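Local coordinates for cell surface protein (Faecalibacterium prausnitzii A2-165, PDB 4GT6) that is of unknown function but, as a leucine-rich-repeat region of a larger cell surface protein, probably binds other proteins outside the cell, at residues 140-145 with 160-165; 171-176 with 193-198; 178-183 with 200-205; 207-212 with 220-225; 239-244 with 264-269. All blocks are in the same frame, centred on the assembly; numbering follows the deposited sequence.

Interaction 1 of 5, residues 140-145 with 160-165; sequences DTVTIP and YSLHTV. With EDO (1,2-ethanediol), chain J.
His163 sets CG between its own backbone N and carbonyl carbon (chi1 62°), and its imidazole lies against Asp140 O, which sits over one face of the ring, toward the rim, 3.3 Å above the plane. The same oxygen accepts the nearly straight bond from His163 N at 3.0 Å. In the conformer given here, one of two, CG2 of Thr141 approaches CE1 of His163 obliquely at 3.5 Å. Farther on, Val142 N donates to Thr164 O (3.1 Å), which makes this a short parallel ladder between stacked strands of the BspA-type leucine-rich repeats. On the side of Val142, its CG2 packs at 3.7 Å against Leu162 CD1 from the loop ahead of the partner strand, where branched aliphatic groups fill the interior. On the side of Thr141 and Thr164, within segment 160-165, His163 ND1 and Thr164 OG1 share a hydrogen bond of 2.8 Å. An alanine in place of His163 would probably leave Thr164 OG1 without its imidazole mate and Asp140 O without the ring beside it. The backbone bonds depend little on side-chain identity, so the strands can stay in step while polar groups on one side meet solvent and aliphatic ones on the other shun it.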
# COMPACT_ATOMS: atom_id res chain seq x y z
N ASP A 140 -2.72 -0.26 15.54
CA ASP A 140 -3.58 0.94 15.51
C ASP A 140 -2.81 2.24 15.24
O ASP A 140 -3.33 3.09 14.50
CB ASP A 140 -4.42 1.07 16.80
CG ASP A 140 -3.65 1.24 18.10
OD1 ASP A 140 -2.43 1.00 18.10
OD2 ASP A 140 -4.27 1.63 19.11
N THR A 141 -1.63 2.41 15.82
CA THR A 141 -0.80 3.60 15.61
C THR A 141 0.63 3.15 15.51
O THR A 141 1.03 2.22 16.24
CB THR A 141 -0.95 4.66 16.72
OG1 THR A 141 -0.32 4.19 17.92
CG2 THR A 141 -2.39 5.09 16.98
N VAL A 142 1.41 3.80 14.65
CA VAL A 142 2.82 3.47 14.47
C VAL A 142 3.62 4.75 14.43
O VAL A 142 3.25 5.69 13.72
CB VAL A 142 3.06 2.61 13.19
CG1 VAL A 142 4.55 2.52 12.86
CG2 VAL A 142 2.48 1.20 13.35
N THR A 143 4.74 4.77 15.15
CA THR A 143 5.70 5.87 15.09
C THR A 143 7.00 5.30 14.53
O THR A 143 7.58 4.39 15.11
CB THR A 143 5.89 6.57 16.45
OG1 THR A 143 4.65 7.14 16.86
CG2 THR A 143 6.94 7.68 16.39
N ILE A 144 7.44 5.84 13.40
CA ILE A 144 8.70 5.46 12.77
C ILE A 144 9.76 6.40 13.33
O ILE A 144 9.60 7.62 13.22
CB ILE A 144 8.60 5.45 11.22
CG1 ILE A 144 7.54 4.43 10.70
CG2 ILE A 144 9.96 5.21 10.56
CD1 ILE A 144 7.78 2.87 11.07
N PRO A 145 10.82 5.88 13.99
CA PRO A 145 11.81 6.79 14.61
C PRO A 145 12.77 7.46 13.65
O PRO A 145 13.01 6.95 12.55
CB PRO A 145 12.61 5.85 15.53
CG PRO A 145 12.56 4.55 14.86
CD PRO A 145 11.17 4.46 14.25
N TYR A 160 -5.53 -2.84 8.39
CA TYR A 160 -6.90 -2.30 8.43
C TYR A 160 -7.26 -1.43 9.61
O TYR A 160 -8.22 -0.65 9.51
CB TYR A 160 -7.93 -3.44 8.36
CG TYR A 160 -7.83 -4.28 7.10
CD1 TYR A 160 -7.77 -3.68 5.84
CD2 TYR A 160 -7.89 -5.67 7.16
CE1 TYR A 160 -7.71 -4.45 4.68
CE2 TYR A 160 -7.82 -6.45 6.00
CZ TYR A 160 -7.73 -5.83 4.77
OH TYR A 160 -7.70 -6.59 3.62
N SER A 161 -6.54 -1.55 10.73
CA SER A 161 -6.82 -0.74 11.93
C SER A 161 -5.90 0.45 12.08
O SER A 161 -6.08 1.24 13.01
CB SER A 161 -6.68 -1.60 13.19
OG SER A 161 -7.56 -2.70 13.11
N LEU A 162 -4.87 0.54 11.24
CA LEU A 162 -3.81 1.55 11.36
C LEU A 162 -4.35 2.92 10.93
O LEU A 162 -4.53 3.16 9.73
CB LEU A 162 -2.58 1.11 10.54
CG LEU A 162 -1.35 2.03 10.56
CD1 LEU A 162 -0.79 2.19 11.98
CD2 LEU A 162 -0.25 1.45 9.65
N HIS A 163 -4.63 3.79 11.90
CA HIS A 163 -5.26 5.09 11.60
C HIS A 163 -4.31 6.28 11.71
O HIS A 163 -4.67 7.37 11.25
CB HIS A 163 -6.50 5.30 12.49
CG HIS A 163 -6.19 5.35 13.96
ND1 HIS A 163 -5.66 6.48 14.55
CD2 HIS A 163 -6.32 4.39 14.90
CE1 HIS A 163 -5.51 6.19 15.84
NE2 HIS A 163 -5.87 4.93 16.09
N THR A 164 -3.15 6.11 12.36
CA THR A 164 -2.17 7.19 12.51
C THR A 164 -0.77 6.64 12.35
O THR A 164 -0.42 5.64 12.99
CB THR A 164 -2.33 7.91 13.88
OG1 THR A 164 -3.66 8.39 14.03
CG2 THR A 164 -1.36 9.08 14.05
N VAL A 165 0.04 7.30 11.51
CA VAL A 165 1.45 6.96 11.31
C VAL A 165 2.23 8.25 11.40
O VAL A 165 1.92 9.22 10.70
CB VAL A 165 1.79 6.17 10.01
CG1 VAL A 165 3.31 5.95 9.87
CG2 VAL A 165 1.09 4.81 9.97
C1 EDO J . 1.10 9.15 7.26
O1 EDO J . 1.51 10.34 7.89
C2 EDO J . 2.28 8.57 6.47
O2 EDO J . 2.74 9.55 5.55

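Interaction 2 of 5, residues 171-176 with 193-198; sequences VTAIEE and VTRIGT. With EDO (1,2-ethanediol), chain F.
Arg195 grips the carboxylate of Glu175 side-on with two nitrogens: NE donates to OE1 at 3.0 Å and NH2 to OE2 at 2.9 Å. Each oxygen offers its syn lone pair, and the carboxylate and guanidinium planes are only 15° apart, the geometry of a strong bidentate salt bridge. The bend in the arginine chain (chi3 70°) carries NE toward the acid. Ala173 CB lies over one face of the guanidinium, 3.6 Å from Arg195 NH2; a methyl group is small enough to allow this. An alanine at Glu175 would probably leave the arginine's NE and NH2 without their acceptors and its guanidinium freer to turn. The ion pair joins two short, weakly bonded parallel strands, adjacent rungs of the leucine-rich-repeat solenoid. Here Ile174 N donates to Arg195 O (2.9 Å), and Gly197 N donates to Ile174 O at 2.7 Å. Glycine suits its place because a CB would run into Glu176 N. Thr172 O takes Thr194 N at 2.8 Å, a weak bond from Arg195 N, and a water that is also bonded to both threonine hydroxyls. A second water donates to Glu176 OE2 and accepts from Thr198 N. Elsewhere in the chain, Tyr217 OH is the hydrogen-bond partner of Ile196 N, while Ile196 O takes the hydroxyl O2 of an ethanediol, probably from the crystallisation liquor, at 2.7 Å. On the core side Val171 CG1 and Val193 CG2 lie 4.0 Å apart, their side chains alongside each other.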
# COMPACT_ATOMS: atom_id res chain seq x y z
N VAL A 171 12.97 10.44 6.63
CA VAL A 171 12.40 9.64 5.53
C VAL A 171 12.51 10.42 4.20
O VAL A 171 12.05 11.56 4.10
CB VAL A 171 10.95 9.17 5.85
CG1 VAL A 171 10.20 8.74 4.57
CG2 VAL A 171 10.98 8.01 6.83
N THR A 172 13.14 9.79 3.19
CA THR A 172 13.28 10.40 1.86
C THR A 172 12.39 9.72 0.82
O THR A 172 12.27 10.23 -0.30
CB THR A 172 14.74 10.40 1.38
OG1 THR A 172 15.11 9.07 1.00
CG2 THR A 172 15.70 10.98 2.40
N ALA A 173 11.85 8.54 1.15
CA ALA A 173 11.02 7.80 0.20
C ALA A 173 9.95 7.02 0.89
O ALA A 173 10.18 6.45 1.96
CB ALA A 173 11.87 6.86 -0.66
N ILE A 174 8.76 7.01 0.29
CA ILE A 174 7.62 6.19 0.72
C ILE A 174 7.38 5.28 -0.45
O ILE A 174 6.88 5.73 -1.48
CB ILE A 174 6.38 7.02 1.14
CG1 ILE A 174 6.71 7.99 2.28
CG2 ILE A 174 5.19 6.10 1.50
CD1 ILE A 174 5.61 9.10 2.47
N GLU A 175 7.78 4.01 -0.34
CA GLU A 175 7.78 3.13 -1.52
C GLU A 175 6.39 2.62 -1.90
O GLU A 175 5.41 2.84 -1.19
CB GLU A 175 8.81 1.97 -1.37
CG GLU A 175 10.25 2.41 -1.06
CD GLU A 175 11.01 3.27 -2.06
OE1 GLU A 175 10.43 3.69 -3.08
OE2 GLU A 175 12.21 3.54 -1.80
N GLU A 176 6.31 1.96 -3.05
CA GLU A 176 5.06 1.44 -3.58
C GLU A 176 4.24 0.68 -2.56
O GLU A 176 4.79 -0.17 -1.84
CB GLU A 176 5.35 0.46 -4.74
CG GLU A 176 5.77 1.13 -6.03
CD GLU A 176 6.02 0.19 -7.19
OE1 GLU A 176 5.93 -1.04 -6.99
OE2 GLU A 176 6.34 0.69 -8.30
N VAL A 193 10.99 14.00 1.76
CA VAL A 193 10.46 12.99 0.85
C VAL A 193 10.65 13.45 -0.63
O VAL A 193 10.14 14.51 -1.03
CB VAL A 193 8.98 12.66 1.17
CG1 VAL A 193 8.40 11.75 0.06
CG2 VAL A 193 8.88 11.97 2.55
N THR A 194 11.37 12.64 -1.42
CA THR A 194 11.60 12.95 -2.84
C THR A 194 11.03 11.87 -3.75
O THR A 194 11.08 12.00 -4.98
CB THR A 194 13.09 13.19 -3.15
OG1 THR A 194 13.81 12.00 -2.80
CG2 THR A 194 13.65 14.44 -2.46
N ARG A 195 10.47 10.79 -3.14
CA ARG A 195 9.84 9.72 -3.91
C ARG A 195 8.67 9.14 -3.14
O ARG A 195 8.79 8.79 -1.96
CB ARG A 195 10.84 8.60 -4.27
CG ARG A 195 10.18 7.37 -4.93
CD ARG A 195 11.20 6.43 -5.56
NE ARG A 195 11.99 5.73 -4.54
CZ ARG A 195 13.24 6.03 -4.21
NH1 ARG A 195 13.87 7.02 -4.83
NH2 ARG A 195 13.86 5.36 -3.26
N ILE A 196 7.53 9.03 -3.81
CA ILE A 196 6.36 8.33 -3.28
C ILE A 196 5.99 7.34 -4.38
O ILE A 196 5.65 7.75 -5.49
CB ILE A 196 5.16 9.22 -2.85
CG1 ILE A 196 5.58 10.25 -1.77
CG2 ILE A 196 4.00 8.32 -2.36
CD1 ILE A 196 4.43 11.13 -1.17
N GLY A 197 6.11 6.05 -4.08
CA GLY A 197 5.87 5.00 -5.06
C GLY A 197 4.41 4.85 -5.41
O GLY A 197 3.53 5.28 -4.66
N THR A 198 4.15 4.18 -6.53
CA THR A 198 2.80 3.90 -7.04
C THR A 198 1.94 3.26 -5.95
O THR A 198 2.42 2.30 -5.33
CB THR A 198 2.92 2.95 -8.26
OG1 THR A 198 3.92 3.42 -9.16
CG2 THR A 198 1.63 2.79 -8.99
C1 EDO F . 1.37 7.42 -5.74
O1 EDO F . 0.37 6.56 -6.36
C2 EDO F . 2.54 7.68 -6.75
O2 EDO F . 3.35 8.82 -6.44
O HOH W 1 14.33 9.23 -2.10
O HOH W 2 6.40 3.46 -8.18

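Interaction 3 of 5, residues 178-183 with 200-205; sequences AFTGTA and AFSECF. With EDO (1,2-ethanediol), chain H; EDO (1,2-ethanediol), chain G.
The rings of Phe179 and Phe201 are almost parallel, their planes 5° apart, but slid so far that they barely overlap, with centroids 5.5 Å from each other. Phe179 CD2 meets Phe201 CE1 obliquely at 3.4 Å, and Ala200 O lies at the edge of the Phe179 ring. Both side chains set CG anti to the carbonyl carbon (chi1 -62° and -63°) and point the same way. Farther along, Glu203 O lies over one face of Phe205, toward the rim. Consecutive turns of the leucine-rich-repeat solenoid stack here, each bringing a phenylalanine after an alanine into the interior, where Ile174 and Ile187 also press on the rings. Phe179 N donates to Ala200 O at 2.8 Å, and Gly181 N to Ser202 O at 3.0 Å. Residues 179 to 182 form a type II beta turn, whose third position has the positive phi that glycine accepts readily. Phe179 O, at its start, takes Thr182 N and Thr182 OG1 from the same face of its plane, the hydroxyl at 2.9 Å. Cys204 SG packs 3.3 Å from that oxygen. Thr180 OG1 has a hydrogen bond to Asn199 O. An ethanediol O2 joins the segments, donating to Thr182 O and accepting from Phe205 N.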
# COMPACT_ATOMS: atom_id res chain seq x y z
N ALA A 178 3.11 1.26 0.28
CA ALA A 178 3.49 1.32 1.72
C ALA A 178 2.28 1.40 2.68
O ALA A 178 2.31 0.75 3.72
CB ALA A 178 4.42 2.49 1.98
N PHE A 179 1.21 2.17 2.32
CA PHE A 179 0.04 2.31 3.20
C PHE A 179 -1.24 1.90 2.51
O PHE A 179 -2.32 2.34 2.91
CB PHE A 179 -0.09 3.77 3.70
CG PHE A 179 1.11 4.18 4.52
CD1 PHE A 179 1.24 3.80 5.85
CD2 PHE A 179 2.15 4.90 3.93
CE1 PHE A 179 2.37 4.14 6.59
CE2 PHE A 179 3.27 5.28 4.69
CZ PHE A 179 3.37 4.90 6.01
N THR A 180 -1.14 1.05 1.46
CA THR A 180 -2.37 0.59 0.78
C THR A 180 -3.36 -0.02 1.77
O THR A 180 -2.98 -0.86 2.59
CB THR A 180 -2.02 -0.47 -0.30
OG1 THR A 180 -1.22 0.11 -1.30
CG2 THR A 180 -3.26 -1.06 -0.96
N GLY A 181 -4.63 0.39 1.69
CA GLY A 181 -5.69 -0.23 2.47
C GLY A 181 -5.70 0.02 3.96
O GLY A 181 -6.43 -0.66 4.68
N THR A 182 -4.93 1.01 4.43
CA THR A 182 -4.87 1.34 5.85
C THR A 182 -6.05 2.24 6.25
O THR A 182 -6.76 2.77 5.39
CB THR A 182 -3.52 1.99 6.22
OG1 THR A 182 -3.37 3.19 5.47
CG2 THR A 182 -2.34 1.04 5.99
N ALA A 183 -6.24 2.43 7.56
CA ALA A 183 -7.33 3.24 8.10
C ALA A 183 -6.88 4.68 8.38
O ALA A 183 -7.53 5.35 9.19
CB ALA A 183 -7.86 2.60 9.38
N ALA A 200 1.08 4.02 -2.98
CA ALA A 200 1.48 4.17 -1.56
C ALA A 200 0.27 4.46 -0.69
O ALA A 200 0.21 4.01 0.44
CB ALA A 200 2.50 5.30 -1.42
N PHE A 201 -0.72 5.23 -1.23
CA PHE A 201 -1.92 5.59 -0.47
C PHE A 201 -3.21 5.12 -1.16
O PHE A 201 -4.30 5.64 -0.88
CB PHE A 201 -1.94 7.12 -0.22
CG PHE A 201 -0.77 7.55 0.63
CD1 PHE A 201 -0.72 7.24 1.99
CD2 PHE A 201 0.32 8.21 0.06
CE1 PHE A 201 0.38 7.62 2.77
CE2 PHE A 201 1.42 8.60 0.85
CZ PHE A 201 1.44 8.31 2.20
N SER A 202 -3.13 4.06 -1.98
CA SER A 202 -4.34 3.51 -2.60
C SER A 202 -5.21 2.84 -1.53
O SER A 202 -4.70 2.45 -0.46
CB SER A 202 -3.99 2.53 -3.71
OG SER A 202 -3.36 1.37 -3.16
N GLU A 203 -6.54 2.82 -1.74
CA GLU A 203 -7.50 2.20 -0.81
C GLU A 203 -7.41 2.77 0.64
O GLU A 203 -7.62 2.04 1.60
CB GLU A 203 -7.33 0.66 -0.80
CG GLU A 203 -7.60 0.01 -2.15
CD GLU A 203 -7.40 -1.49 -2.09
OE1 GLU A 203 -8.22 -2.17 -1.44
OE2 GLU A 203 -6.37 -1.98 -2.60
N CYS A 204 -7.10 4.06 0.80
CA CYS A 204 -7.09 4.67 2.13
C CYS A 204 -8.48 5.28 2.33
O CYS A 204 -8.69 6.48 2.18
CB CYS A 204 -5.97 5.68 2.27
SG CYS A 204 -4.33 4.91 2.45
N PHE A 205 -9.43 4.40 2.67
CA PHE A 205 -10.86 4.73 2.74
C PHE A 205 -11.27 5.79 3.77
O PHE A 205 -12.32 6.40 3.60
CB PHE A 205 -11.70 3.46 3.02
CG PHE A 205 -11.50 2.29 2.08
CD1 PHE A 205 -11.09 2.48 0.76
CD2 PHE A 205 -11.79 0.99 2.49
CE1 PHE A 205 -10.91 1.39 -0.11
CE2 PHE A 205 -11.59 -0.10 1.63
CZ PHE A 205 -11.16 0.11 0.34
C1 EDO H . -10.32 1.75 6.75
O1 EDO H . -11.54 2.30 6.35
C2 EDO H . -9.65 1.00 5.59
O2 EDO H . -9.38 1.87 4.47
C1 EDO G . -4.90 -2.08 -6.10
O1 EDO G . -3.52 -2.25 -6.38
C2 EDO G . -5.08 -0.75 -5.34
O2 EDO G . -4.49 -0.84 -4.07

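Interaction 4 of 5, residues 207-212 with 220-225; sequences LSTITS and IDNVLY
Ile210, Asn222 and Leu224 carry this contact, in which a turn closes on the edge of a strand in the leucine-rich-repeat solenoid. The strand, 209-212, pairs through Thr209 and Thr211 with strand 186-189; on its other edge the carboxamide of Asn222 stands in for a further parallel neighbour. Its ND2 donates to Ser208 O at 3.1 Å, in the plane of that carbonyl and close to the amide's own plane. Its OD1 accepts from Ile210 N at 2.9 Å, nearly along the C=O axis. One planar side chain thus satisfies a donor and an acceptor two residues apart, as the N-H and C=O of one residue in a parallel strand would, and being held at both ends it is unlikely to flip. CG lies anti to the backbone N (chi1 -167°), and from there the amide reaches the edge of strand 209-212. Asparagine suits the place twice over: it supplies the amide, and like Asp221 before it, it tolerates the left-handed backbone conformation of this tight turn. Arg242 reaches the backbone oxygens of the turn, with a hydrogen bond to Asp221 O and a weak one to Asn222 O. Beyond the amide, the buried Ile210 and Leu224 side chains cross at about a right angle. Ile210 CG2 touches Leu224 CB at 3.9 Å. The other branch of the isoleucine reaches the backbone where the chain leaves the turn, CD1 resting 3.9 Å from Leu224 N.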
# COMPACT_ATOMS: atom_id res chain seq x y z
N LEU A 207 -9.26 8.45 4.83
CA LEU A 207 -8.42 9.64 4.76
C LEU A 207 -9.22 10.94 4.56
O LEU A 207 -10.00 11.04 3.61
CB LEU A 207 -7.41 9.46 3.62
CG LEU A 207 -6.33 10.52 3.53
CD1 LEU A 207 -5.43 10.50 4.77
CD2 LEU A 207 -5.52 10.31 2.27
N SER A 208 -9.03 11.93 5.44
CA SER A 208 -9.75 13.20 5.25
C SER A 208 -8.79 14.37 5.04
O SER A 208 -9.15 15.30 4.33
CB SER A 208 -10.70 13.49 6.41
OG SER A 208 -10.02 13.60 7.64
N THR A 209 -7.60 14.35 5.67
CA THR A 209 -6.66 15.47 5.54
C THR A 209 -5.27 15.00 5.14
O THR A 209 -4.83 13.91 5.51
CB THR A 209 -6.60 16.31 6.83
OG1 THR A 209 -6.42 15.45 7.94
CG2 THR A 209 -7.85 17.16 7.03
N ILE A 210 -4.59 15.84 4.37
CA ILE A 210 -3.24 15.62 3.85
C ILE A 210 -2.45 16.89 4.05
O ILE A 210 -2.89 17.97 3.63
CB ILE A 210 -3.29 15.24 2.33
CG1 ILE A 210 -4.16 13.98 2.06
CG2 ILE A 210 -1.85 15.08 1.76
CD1 ILE A 210 -4.43 13.71 0.60
N THR A 211 -1.29 16.78 4.70
CA THR A 211 -0.38 17.92 4.87
C THR A 211 0.98 17.48 4.37
O THR A 211 1.28 16.28 4.31
CB THR A 211 -0.32 18.46 6.32
OG1 THR A 211 0.14 17.42 7.20
CG2 THR A 211 -1.66 19.04 6.79
N SER A 212 1.81 18.44 3.96
CA SER A 212 3.13 18.08 3.44
C SER A 212 4.11 19.24 3.58
O SER A 212 3.74 20.38 3.35
CB SER A 212 3.03 17.68 1.97
OG SER A 212 4.33 17.46 1.44
N ILE A 220 -1.70 20.55 -2.01
CA ILE A 220 -2.26 21.80 -2.56
C ILE A 220 -3.77 21.70 -2.45
O ILE A 220 -4.38 20.78 -3.03
CB ILE A 220 -1.79 22.00 -4.02
CG1 ILE A 220 -0.26 22.01 -4.14
CG2 ILE A 220 -2.41 23.26 -4.59
CD1 ILE A 220 0.27 21.96 -5.60
N ASP A 221 -4.38 22.59 -1.64
CA ASP A 221 -5.83 22.56 -1.41
C ASP A 221 -6.26 21.14 -0.94
O ASP A 221 -7.20 20.54 -1.46
CB ASP A 221 -6.59 23.02 -2.68
CG ASP A 221 -8.11 23.03 -2.57
OD1 ASP A 221 -8.63 23.39 -1.49
OD2 ASP A 221 -8.79 22.67 -3.56
N ASN A 222 -5.51 20.60 0.04
CA ASN A 222 -5.77 19.30 0.69
C ASN A 222 -5.81 18.10 -0.31
O ASN A 222 -6.64 17.21 -0.20
CB ASN A 222 -7.08 19.36 1.50
CG ASN A 222 -7.25 18.19 2.43
OD1 ASN A 222 -6.28 17.59 2.87
ND2 ASN A 222 -8.47 17.83 2.75
N VAL A 223 -4.93 18.12 -1.29
CA VAL A 223 -4.81 17.05 -2.28
C VAL A 223 -3.33 16.81 -2.44
O VAL A 223 -2.57 17.78 -2.48
CB VAL A 223 -5.51 17.42 -3.63
CG1 VAL A 223 -5.27 16.34 -4.69
CG2 VAL A 223 -7.01 17.65 -3.44
N LEU A 224 -2.89 15.53 -2.51
CA LEU A 224 -1.46 15.27 -2.64
C LEU A 224 -1.07 15.15 -4.10
O LEU A 224 -1.71 14.42 -4.86
CB LEU A 224 -1.08 13.97 -1.89
CG LEU A 224 0.43 13.69 -1.75
CD1 LEU A 224 1.14 14.78 -0.90
CD2 LEU A 224 0.64 12.31 -1.10
N TYR A 225 0.01 15.84 -4.46
CA TYR A 225 0.57 15.85 -5.81
C TYR A 225 2.02 15.44 -5.79
O TYR A 225 2.69 15.53 -4.76
CB TYR A 225 0.49 17.27 -6.44
CG TYR A 225 -0.92 17.77 -6.64
CD1 TYR A 225 -1.59 18.46 -5.63
CD2 TYR A 225 -1.60 17.52 -7.83
CE1 TYR A 225 -2.93 18.85 -5.79
CE2 TYR A 225 -2.93 17.93 -8.01
CZ TYR A 225 -3.58 18.60 -6.99
OH TYR A 225 -4.89 19.00 -7.14

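Interaction 5 of 5, residues 239-244 with 264-269; sequences PSQRED and CAYLAS
Tyr266 gives up the largest surface to the contact: Glu243 sets its CG over the centre of the ring's face, 3.9 Å from the centroid and 13° off the normal, a CH-pi contact in which the aliphatic part of an acid serves as packing. Here neighbouring loops of the leucine-rich-repeat solenoid meet, without strand pairing. At the ring's edge Gln241 OE1 comes within 3.5 Å of Tyr266 CE2, the amide and ring planes nearly perpendicular. A water bridges that same OE1 and the tyrosine hydroxyl, so the polar tip of the ring is accommodated at the surface. The direct backbone bond runs from Ala265 N to Ser240 O at 3.0 Å. Close by, a second water accepts from Tyr266 N (3.0 Å) and lies within bonding distance of both Ser240 O and Arg242 O, though it has more acceptors in reach than protons to give. Ala265, facing the other loop, brings a CB small enough to sit 3.9 Å from Gln241 NE2. In the next shell, Pro239 to Arg242 form a type I beta turn, closed by Arg242 N to Pro239 O at 3.1 Å. Ser240 OG is bonded to Asp262 O, and Gln241 NE2 to Phe205 O, which steadies the amide whose other end meets the tyrosine. The extended chain of Arg242 turns its NE to Asp244, forming a salt bridge to OD2 at 2.9 Å and meeting that oxygen on its anti side, 31° out of the carboxylate plane.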
# COMPACT_ATOMS: atom_id res chain seq x y z
N PRO A 239 -8.35 12.96 -0.80
CA PRO A 239 -8.79 12.26 0.43
C PRO A 239 -10.20 11.70 0.28
O PRO A 239 -11.11 12.44 -0.06
CB PRO A 239 -8.69 13.33 1.54
CG PRO A 239 -8.35 14.61 0.88
CD PRO A 239 -8.15 14.41 -0.59
N SER A 240 -10.36 10.37 0.45
CA SER A 240 -11.64 9.70 0.22
C SER A 240 -12.79 10.22 1.09
O SER A 240 -13.94 10.15 0.66
CB SER A 240 -11.50 8.20 0.45
OG SER A 240 -10.71 7.62 -0.58
N GLN A 241 -12.48 10.74 2.28
CA GLN A 241 -13.51 11.26 3.18
C GLN A 241 -13.74 12.77 3.03
O GLN A 241 -14.57 13.33 3.76
CB GLN A 241 -13.19 10.88 4.64
CG GLN A 241 -13.33 9.37 4.89
CD GLN A 241 -14.75 8.88 4.71
OE1 GLN A 241 -15.72 9.53 5.12
NE2 GLN A 241 -14.92 7.74 4.10
N ARG A 242 -13.10 13.41 2.04
CA ARG A 242 -13.33 14.84 1.78
C ARG A 242 -14.80 15.04 1.37
O ARG A 242 -15.29 14.39 0.44
CB ARG A 242 -12.37 15.34 0.71
CG ARG A 242 -12.49 16.81 0.46
CD ARG A 242 -11.27 17.29 -0.26
NE ARG A 242 -11.46 18.67 -0.71
CZ ARG A 242 -10.48 19.40 -1.21
NH1 ARG A 242 -9.27 18.89 -1.35
NH2 ARG A 242 -10.70 20.66 -1.56
N GLU A 243 -15.51 15.93 2.07
CA GLU A 243 -16.96 16.06 1.89
C GLU A 243 -17.45 16.95 0.73
O GLU A 243 -18.65 16.96 0.46
CB GLU A 243 -17.60 16.54 3.20
CG GLU A 243 -17.44 15.49 4.30
CD GLU A 243 -18.15 15.76 5.61
OE1 GLU A 243 -19.13 16.53 5.62
OE2 GLU A 243 -17.77 15.11 6.61
N ASP A 244 -16.55 17.67 0.04
CA ASP A 244 -17.00 18.56 -1.05
C ASP A 244 -17.69 17.79 -2.18
O ASP A 244 -17.12 16.83 -2.69
CB ASP A 244 -15.81 19.34 -1.62
CG ASP A 244 -15.10 20.14 -0.55
OD1 ASP A 244 -15.65 21.19 -0.14
OD2 ASP A 244 -14.12 19.64 0.00
N CYS A 264 -13.96 7.52 -3.05
CA CYS A 264 -14.44 8.81 -2.53
C CYS A 264 -15.90 8.66 -2.12
O CYS A 264 -16.75 8.37 -2.96
CB CYS A 264 -14.27 9.92 -3.56
SG CYS A 264 -12.55 10.33 -3.88
N ALA A 265 -16.19 8.83 -0.84
CA ALA A 265 -17.54 8.64 -0.31
C ALA A 265 -18.52 9.78 -0.69
O ALA A 265 -19.72 9.54 -0.74
CB ALA A 265 -17.47 8.53 1.21
N TYR A 266 -18.01 11.00 -0.94
CA TYR A 266 -18.86 12.18 -1.14
C TYR A 266 -18.75 12.86 -2.49
O TYR A 266 -19.67 13.59 -2.87
CB TYR A 266 -18.55 13.24 -0.06
CG TYR A 266 -18.73 12.72 1.36
CD1 TYR A 266 -19.99 12.74 1.97
CD2 TYR A 266 -17.65 12.24 2.09
CE1 TYR A 266 -20.16 12.24 3.27
CE2 TYR A 266 -17.82 11.75 3.39
CZ TYR A 266 -19.08 11.76 3.98
OH TYR A 266 -19.25 11.30 5.26
N LEU A 267 -17.61 12.70 -3.18
CA LEU A 267 -17.37 13.37 -4.46
C LEU A 267 -18.44 13.03 -5.49
O LEU A 267 -18.61 11.86 -5.84
CB LEU A 267 -15.97 13.01 -4.98
CG LEU A 267 -15.49 13.78 -6.23
CD1 LEU A 267 -15.34 15.29 -5.95
CD2 LEU A 267 -14.18 13.23 -6.73
N ALA A 268 -19.19 14.06 -5.95
CA ALA A 268 -20.30 13.87 -6.90
C ALA A 268 -19.98 14.38 -8.31
O ALA A 268 -20.58 13.92 -9.28
CB ALA A 268 -21.56 14.57 -6.38
N SER A 269 -19.04 15.33 -8.42
CA SER A 269 -18.71 15.93 -9.70
C SER A 269 -17.22 16.17 -9.80
O SER A 269 -16.65 16.73 -8.88
CB SER A 269 -19.46 17.26 -9.84
OG SER A 269 -19.13 17.92 -11.05
O HOH W 3 -15.22 12.03 -1.01
O HOH W 4 -16.73 10.95 6.97

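In the fold
Interactions 1 and 2 both join parallel strands of the solenoid, with aliphatic groups inward and polar ones outward, yet only interaction 2 has a salt bridge across it. Interactions 2 and 3 join successive parts of the same two coils. Interaction 3 lies deepest, its centre about 5 Å from the chain's centre, and packs aromatic rings; Ile174 and Ile196 of interaction 2 touch its phenylalanines. Interactions 4 and 5, their centres about 17 and 20 Å from that of the chain, replace strand pairing, interaction 4 with a side-chain amide, interaction 5 with a single backbone bond, a CH-pi contact and waters. These two are tied together by Leu207 O with Gln241 N and by Asp221 with Arg242.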